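PDB 1LO7: 4-hydroxybenzoyl-CoA Thioesterase, which hydrolyses 4-hydroxybenzoyl-CoA to 4-hydroxybenzoate and coenzyme A, the last step in converting 4-chlorobenzoate to 4-hydroxybenzoate. Local coordinates for the interface of chains A and B. Residues are numbered along the deposited sequence; one frame, centred on the assembly and turned at random. Chains: chain A/B, 4-hydroxybenzoyl-CoA Thioesterase.

The interface of chains A and B. Residues chain A 24, 66-68; chain B 61-63.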
# COMPACT_ATOMS: atom_id res chain seq x y z
N TYR A 24 -2.60 -5.44 9.10
CA TYR A 24 -4.04 -5.15 8.99
C TYR A 24 -4.65 -4.27 7.89
O TYR A 24 -5.74 -4.57 7.39
CB TYR A 24 -4.78 -5.00 10.32
CG TYR A 24 -4.82 -3.57 10.80
CD1 TYR A 24 -5.91 -2.77 10.48
CD2 TYR A 24 -3.76 -3.05 11.54
CE1 TYR A 24 -5.97 -1.45 10.94
CE2 TYR A 24 -3.80 -1.75 12.01
CZ TYR A 24 -4.91 -0.96 11.71
OH TYR A 24 -4.96 0.33 12.15
N ALA A 66 -15.09 -4.06 12.41
CA ALA A 66 -14.30 -5.21 12.07
C ALA A 66 -13.73 -5.93 13.30
O ALA A 66 -13.43 -5.34 14.32
CB ALA A 66 -13.10 -4.72 11.25
N SER A 67 -13.57 -7.24 13.14
CA SER A 67 -12.97 -8.07 14.17
C SER A 67 -11.96 -8.99 13.53
O SER A 67 -12.18 -9.53 12.45
CB SER A 67 -14.02 -8.82 14.96
OG SER A 67 -14.91 -7.88 15.53
N PHE A 68 -10.81 -9.17 14.19
CA PHE A 68 -9.71 -10.02 13.71
C PHE A 68 -9.60 -11.19 14.65
O PHE A 68 -9.19 -11.06 15.81
CB PHE A 68 -8.41 -9.20 13.64
CG PHE A 68 -8.59 -7.95 12.84
CD1 PHE A 68 -9.04 -6.76 13.44
CD2 PHE A 68 -8.34 -7.94 11.46
CE1 PHE A 68 -9.21 -5.59 12.69
CE2 PHE A 68 -8.52 -6.77 10.70
CZ PHE A 68 -8.94 -5.58 11.32
N ILE B 61 -3.99 -5.69 16.34
CA ILE B 61 -5.40 -5.28 16.48
C ILE B 61 -6.33 -6.46 16.48
O ILE B 61 -6.11 -7.39 15.72
CB ILE B 61 -5.73 -4.30 15.35
CG1 ILE B 61 -7.10 -3.60 15.52
CG2 ILE B 61 -5.58 -4.97 13.97
CD1 ILE B 61 -7.21 -2.26 14.77
N VAL B 62 -7.34 -6.40 17.38
CA VAL B 62 -8.35 -7.45 17.50
C VAL B 62 -9.73 -6.96 17.08
O VAL B 62 -10.62 -7.73 16.69
CB VAL B 62 -8.41 -8.16 18.85
CG1 VAL B 62 -7.05 -8.82 19.10
CG2 VAL B 62 -8.65 -7.19 20.01
N SER B 63 -9.94 -5.65 17.13
CA SER B 63 -11.23 -5.14 16.75
C SER B 63 -11.17 -3.68 16.37
O SER B 63 -10.30 -2.95 16.84
CB SER B 63 -12.19 -5.34 17.91
OG SER B 63 -13.47 -4.87 17.53
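B:Ile61 packs against two aromatic rings of chain A, A:Tyr24 and A:Phe68, which meet its CG2 from directions roughly at right angles. This gamma-methyl CG2 lies over the face of the tyrosine ring, 3.9 Å from the ring centroid, a CH-pi contact. CG2 is displaced toward the root of the ring, 3.6 Å from A:Tyr24 CG. With CG1 of the isoleucine anti to its backbone N (chi1 -170°), the longer branch runs on along the same face, and its terminal CD1 comes over the rim near the phenol end, 4.0 Å from A:Tyr24 CZ. The same CG2 also faces A:Phe68, sitting off-centre above that ring and 3.9 Å from CE1. A:Phe68 has CG anti to its own carbonyl carbon (chi1 -54°), which lays the ring beside the partner strand, with the carbonyl carbon of B:Val62 and the amide N of B:Ser63 in plane at its edge. An alanine in place of A:Phe68 would probably take away the second aromatic surface against CG2 of B:Ile61 and open a gap beside that methyl and along the B:Val62 backbone.

Outward from this core the two copies of strand 61-68 meet in antiparallel register, A:Ser67 bridging with B:Ser63. The backbone N of A:Phe68 donates to the carbonyl O of B:Val62 at 2.9 Å. At the rim, the B:Ser63 hydroxyl OG reaches the carbonyl O of A:Ala66 at 3.2 Å, a longer hydrogen bond, with the donor tilted 20° from the carbonyl plane.

Repeated about the two-fold axis, this patch helps join two hot-dog-fold subunits of the homotetramer. Because B:Ile61 also belongs to the substrate-binding site, and the patch centre lies about 12 Å from the active-site A:Asp17, subunit pairing here is likely to steady the walls of the substrate pocket.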